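Long-range contacts in beta-galactosidase (Trichoderma reesei, PDB 3OG2), which probably hydrolyses terminal non-reducing beta-D-galactose residues of beta-D-galactosides, as a glycoprotein of glycoside hydrolase family 35: residues 834-838 against 991-995; 193-197 against 227-231. All coordinates share one frame. Residue numbers count along the deposited sequence, not the author numbering.

The two contacts lie far apart in one large monomeric enzyme, their centres 41 Å from each other and their nearest atoms about 24 Å. Contact 2 belongs to the TIM-barrel region, where it packs a turn on the start of helix 193-205; the side chain of its Met-196 is about 11 Å from that of Glu-180 and about 12 Å from that of Asn-179, both galactose-binding residues, although no galactose is bound here. Contact 1, remote from that site, joins two late loops beside strand 926-932. Along the chain contact 2 comes first. Both use one long side chain to reach a backbone carbonyl: Arg-837 takes Pro-994 O, Lys-193 takes Thr-227 O.

Contact 1: 834-838 against 991-995; sequences DVFRG and VKGPH
An Asx motif opens 834-838: Asp-834 OD1 accepts from Arg-837 N at 2.9 Å, while Asp-834 O receives Gly-838 N, also at 2.9 Å. Residues 835-837 have helical phi/psi, and Gly-838 leaves the turn at phi/psi 95/176°, a combination that calls for glycine. The facing loop, 991-995, makes an inverse gamma turn centred on Lys-992, with Gly-993 N weakly bonded to Val-991 O at 3.1 Å. Phe-836 and Gly-993 are in register, CA to CA 6.6 Å. Phe-836 (chi1 t, chi2 -86°) points toward this loop: Gly-993 CA lies over its face in a CH-pi contact, 4.1 Å from the ring centroid; Val-991 CG1 meets its edge at CE1 (3.6 Å), and Pro-994 CD packs against its CG at 3.5 Å. Phe-926 of strand 926-932 touches Phe-836, Arg-837 and Val-991, placing both loops beside this outermost strand of a five-stranded antiparallel sheet. Arg-837 (chi1 m, chi2 and chi3 t) has its NE hydrogen-bonded outside both segments. Its NH1 makes a salt bridge to Asp-834 OD2 at 2.8 Å, and its NH2 has a second acceptor in Asn-924 O. Pro-994 O takes both guanidinium ends: Arg-837 NH2 at 2.9 Å and, weakly, Arg-837 NH1 at 3.3 Å.

Contact 2: 193-197 against 227-231; sequences KPYMQ and TGLGS
A type II beta turn, Gly-228 to Ser-231, packs on the first turn of helix 193-205 within the TIM-barrel region of this family 35 enzyme. Ser-231 N (3.0 Å) and Ser-231 OG (2.7 Å, chi1 p) both donate to Gly-228 O. Leu-229 (phi/psi -59/132°) and Gly-230 (87/1°) are the central turn residues. Gly-230 CA comes 4.0 Å from Gln-197 CA; a beta carbon on Gly-230 would clash with Met-196 CB, besides being disfavoured by the backbone angles. In the helix, Gln-197 N donates to Lys-193 O at 2.9 Å. Lys-193 (chi1 m, then t throughout) runs extended past the turn until its NZ donates to Thr-227 O at 2.8 Å; its CB is 3.3 Å from Leu-229 O. Gln-197 (chi1 t, chi2 p, chi3 44°) folds so that its OE1 accepts Gly-230 N at 2.8 Å; its NE2 hydrogen-bonds Asp-201 OD1, one helical turn on, so both ends of the amide are engaged. A water donates to Gln-197 OE1 (2.8 Å) and to Ser-231 O (2.7 Å). Leu-229 (chi1 t, chi2 p) lies across the helix start, with CD1 3.7 Å from Gln-197 CG and CD2 4.1 Å from Pro-194 CG. Met-196 (chi1 m, chi2 t, chi3 p) brings CE to 3.7 Å from Gly-230 O. Turned away from the loop, Tyr-195 touches Tyr-146 and Leu-147 of helix 144-163, and Tyr-195 OH hydrogen-bonds Glu-178 OE2, just past strand 172-177; the chain beyond Ser-231 continues to strand 236-239.

Contact 1: 834-838 against 991-995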
loop_
_atom_site.group_PDB
_atom_site.type_symbol
_atom_site.label_atom_id
_atom_site.label_comp_id
_atom_site.label_asym_id
_atom_site.label_seq_id
_atom_site.Cartn_x
_atom_site.Cartn_y
_atom_site.Cartn_z
ATOM N N ASP A 834 -0.518 -19.284 18.081
ATOM C CA ASP A 834 -0.092 -17.909 18.412
ATOM C C ASP A 834 -1.227 -16.944 18.187
ATOM O O ASP A 834 -1.395 -16.383 17.079
ATOM C CB ASP A 834 1.142 -17.571 17.589
ATOM C CG ASP A 834 1.800 -16.306 18.100
ATOM O OD1 ASP A 834 1.151 -15.461 18.770
ATOM O OD2 ASP A 834 3.010 -16.147 17.815
ATOM N N VAL A 835 -2.065 -16.757 19.225
ATOM C CA VAL A 835 -3.187 -15.849 19.021
ATOM C C VAL A 835 -2.698 -14.440 18.813
ATOM O O VAL A 835 -3.340 -13.674 18.101
ATOM C CB VAL A 835 -4.121 -15.922 20.227
ATOM C CG1 VAL A 835 -5.238 -14.866 20.155
ATOM C CG2 VAL A 835 -4.682 -17.344 20.320
ATOM N N PHE A 836 -1.570 -14.052 19.399
ATOM C CA PHE A 836 -1.104 -12.679 19.238
ATOM C C PHE A 836 -0.669 -12.395 17.802
ATOM O O PHE A 836 -0.951 -11.302 17.314
ATOM C CB PHE A 836 0.072 -12.475 20.196
ATOM C CG PHE A 836 0.449 -11.002 20.319
ATOM C CD1 PHE A 836 1.334 -10.399 19.424
ATOM C CD2 PHE A 836 -0.089 -10.221 21.357
ATOM C CE1 PHE A 836 1.700 -9.081 19.514
ATOM C CE2 PHE A 836 0.332 -8.893 21.443
ATOM C CZ PHE A 836 1.238 -8.296 20.563
ATOM N N ARG A 837 0.059 -13.308 17.183
ATOM C CA ARG A 837 0.620 -13.040 15.840
ATOM C C ARG A 837 -0.297 -13.548 14.733
ATOM O O ARG A 837 -0.008 -13.236 13.563
ATOM C CB ARG A 837 2.034 -13.629 15.720
ATOM C CG ARG A 837 2.978 -13.030 16.788
ATOM C CD ARG A 837 4.408 -13.461 16.547
ATOM N NE ARG A 837 5.356 -12.964 17.570
ATOM C CZ ARG A 837 5.406 -13.408 18.817
ATOM N NH1 ARG A 837 4.608 -14.340 19.318
ATOM N NH2 ARG A 837 6.310 -12.900 19.646
ATOM N N GLY A 838 -1.369 -14.251 15.057
ATOM C CA GLY A 838 -2.408 -14.533 14.089
ATOM C C GLY A 838 -2.254 -15.872 13.402
ATOM O O GLY A 838 -1.297 -16.623 13.615
ATOM N N VAL A 991 5.975 -3.617 20.079
ATOM C CA VAL A 991 4.887 -4.596 20.092
ATOM C C VAL A 991 5.304 -5.753 20.973
ATOM O O VAL A 991 6.386 -6.315 20.760
ATOM C CB VAL A 991 4.624 -5.022 18.636
ATOM C CG1 VAL A 991 3.585 -6.123 18.595
ATOM C CG2 VAL A 991 4.145 -3.840 17.806
ATOM N N LYS A 992 4.473 -6.081 21.940
ATOM C CA LYS A 992 4.786 -7.075 22.975
ATOM C C LYS A 992 4.393 -8.474 22.562
ATOM O O LYS A 992 3.476 -9.079 23.135
ATOM C CB LYS A 992 4.078 -6.697 24.291
ATOM C CG LYS A 992 4.412 -5.276 24.745
ATOM C CD LYS A 992 3.878 -4.901 26.131
ATOM C CE LYS A 992 4.254 -3.487 26.532
ATOM N NZ LYS A 992 3.137 -2.551 26.814
ATOM N N GLY A 993 5.067 -9.017 21.549
ATOM C CA GLY A 993 4.757 -10.380 21.144
ATOM C C GLY A 993 5.163 -11.369 22.235
ATOM O O GLY A 993 6.226 -11.227 22.862
ATOM N N PRO A 994 4.358 -12.379 22.566
ATOM C CA PRO A 994 4.749 -13.378 23.559
ATOM C C PRO A 994 6.053 -14.086 23.251
ATOM O O PRO A 994 6.388 -14.373 22.111
ATOM C CB PRO A 994 3.590 -14.381 23.463
ATOM C CG PRO A 994 2.450 -13.435 23.227
ATOM C CD PRO A 994 2.973 -12.576 22.090
ATOM N N HIS A 995 6.783 -14.355 24.348
ATOM C CA HIS A 995 8.015 -15.108 24.219
ATOM C C HIS A 995 7.749 -16.601 24.153
ATOM O O HIS A 995 6.619 -17.066 24.408
ATOM C CB HIS A 995 8.854 -14.825 25.460
ATOM C CG HIS A 995 9.360 -13.422 25.508
ATOM N ND1 HIS A 995 8.912 -12.273 24.920
ATOM C CD2 HIS A 995 10.483 -13.042 26.188
ATOM C CE1 HIS A 995 9.680 -11.246 25.220
ATOM N NE2 HIS A 995 10.651 -11.702 26.000
#

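Contact 2: 193-197 against 227-231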
loop_
_atom_site.group_PDB
_atom_site.type_symbol
_atom_site.label_atom_id
_atom_site.label_comp_id
_atom_site.label_asym_id
_atom_site.label_seq_id
_atom_site.Cartn_x
_atom_site.Cartn_y
_atom_site.Cartn_z
ATOM N N LYS A 193 -27.903 -10.194 -8.936
ATOM C CA LYS A 193 -28.438 -9.136 -8.076
ATOM C C LYS A 193 -28.884 -9.634 -6.690
ATOM O O LYS A 193 -28.635 -8.892 -5.727
ATOM C CB LYS A 193 -29.504 -8.376 -8.821
ATOM C CG LYS A 193 -28.948 -7.685 -10.080
ATOM C CD LYS A 193 -29.950 -6.798 -10.735
ATOM C CE LYS A 193 -29.388 -6.103 -11.972
ATOM N NZ LYS A 193 -30.395 -5.206 -12.638
ATOM N N PRO A 194 -29.470 -10.806 -6.533
ATOM C CA PRO A 194 -29.712 -11.300 -5.196
ATOM C C PRO A 194 -28.425 -11.425 -4.395
ATOM O O PRO A 194 -28.418 -11.089 -3.190
ATOM C CB PRO A 194 -30.369 -12.698 -5.429
ATOM C CG PRO A 194 -31.111 -12.463 -6.736
ATOM C CD PRO A 194 -30.091 -11.699 -7.562
ATOM N N TYR A 195 -27.335 -11.883 -4.996
ATOM C CA TYR A 195 -26.050 -11.954 -4.294
ATOM C C TYR A 195 -25.604 -10.576 -3.847
ATOM O O TYR A 195 -25.273 -10.325 -2.672
ATOM C CB TYR A 195 -24.994 -12.624 -5.192
ATOM C CG TYR A 195 -23.616 -12.459 -4.598
ATOM C CD1 TYR A 195 -23.280 -13.123 -3.436
ATOM C CD2 TYR A 195 -22.660 -11.627 -5.195
ATOM C CE1 TYR A 195 -22.010 -12.961 -2.883
ATOM C CE2 TYR A 195 -21.414 -11.457 -4.647
ATOM C CZ TYR A 195 -21.097 -12.130 -3.481
ATOM O OH TYR A 195 -19.840 -12.002 -2.905
ATOM N N MET A 196 -25.647 -9.634 -4.789
ATOM C CA MET A 196 -25.191 -8.269 -4.466
ATOM C C MET A 196 -25.991 -7.665 -3.338
ATOM O O MET A 196 -25.474 -6.993 -2.450
ATOM C CB MET A 196 -25.271 -7.388 -5.721
ATOM C CG MET A 196 -24.384 -7.828 -6.869
ATOM S SD MET A 196 -24.993 -7.212 -8.482
ATOM C CE MET A 196 -24.380 -5.570 -8.326
ATOM N N GLN A 197 -27.339 -7.866 -3.401
ATOM C CA GLN A 197 -28.165 -7.304 -2.333
ATOM C C GLN A 197 -27.929 -8.002 -1.004
ATOM O O GLN A 197 -28.054 -7.343 0.027
ATOM C CB GLN A 197 -29.657 -7.408 -2.730
ATOM C CG GLN A 197 -30.499 -6.605 -1.739
ATOM C CD GLN A 197 -30.171 -5.128 -1.790
ATOM O OE1 GLN A 197 -30.018 -4.481 -2.829
ATOM N NE2 GLN A 197 -30.061 -4.573 -0.585
ATOM N N THR A 227 -29.824 0.376 -11.349
ATOM C CA THR A 227 -29.853 -1.019 -11.739
ATOM C C THR A 227 -30.705 -1.865 -10.800
ATOM O O THR A 227 -30.791 -3.086 -10.919
ATOM C CB THR A 227 -28.422 -1.615 -11.797
ATOM O OG1 THR A 227 -27.816 -1.514 -10.509
ATOM C CG2 THR A 227 -27.546 -0.897 -12.825
ATOM N N GLY A 228 -31.411 -1.260 -9.853
ATOM C CA GLY A 228 -32.366 -1.997 -9.072
ATOM C C GLY A 228 -31.742 -2.761 -7.910
ATOM O O GLY A 228 -30.882 -2.304 -7.128
ATOM N N LEU A 229 -32.149 -4.040 -7.839
ATOM C CA LEU A 229 -31.690 -4.884 -6.753
ATOM C C LEU A 229 -30.175 -4.984 -6.762
ATOM O O LEU A 229 -29.562 -5.187 -7.804
ATOM C CB LEU A 229 -32.303 -6.267 -7.010
ATOM C CG LEU A 229 -32.086 -7.246 -5.904
ATOM C CD1 LEU A 229 -32.830 -6.869 -4.616
ATOM C CD2 LEU A 229 -32.618 -8.625 -6.384
ATOM N N GLY A 230 -29.540 -4.799 -5.607
ATOM C CA GLY A 230 -28.086 -4.908 -5.524
ATOM C C GLY A 230 -27.300 -3.648 -5.830
ATOM O O GLY A 230 -26.114 -3.609 -5.772
ATOM N N SER A 231 -28.009 -2.537 -6.138
ATOM C CA SER A 231 -27.332 -1.282 -6.434
ATOM C C SER A 231 -26.822 -0.593 -5.182
ATOM O O SER A 231 -27.436 -0.574 -4.129
ATOM C CB SER A 231 -28.273 -0.391 -7.234
ATOM O OG SER A 231 -29.451 -0.044 -6.555
HETATM O O HOH W 1 -29.785 -1.790 -3.383
#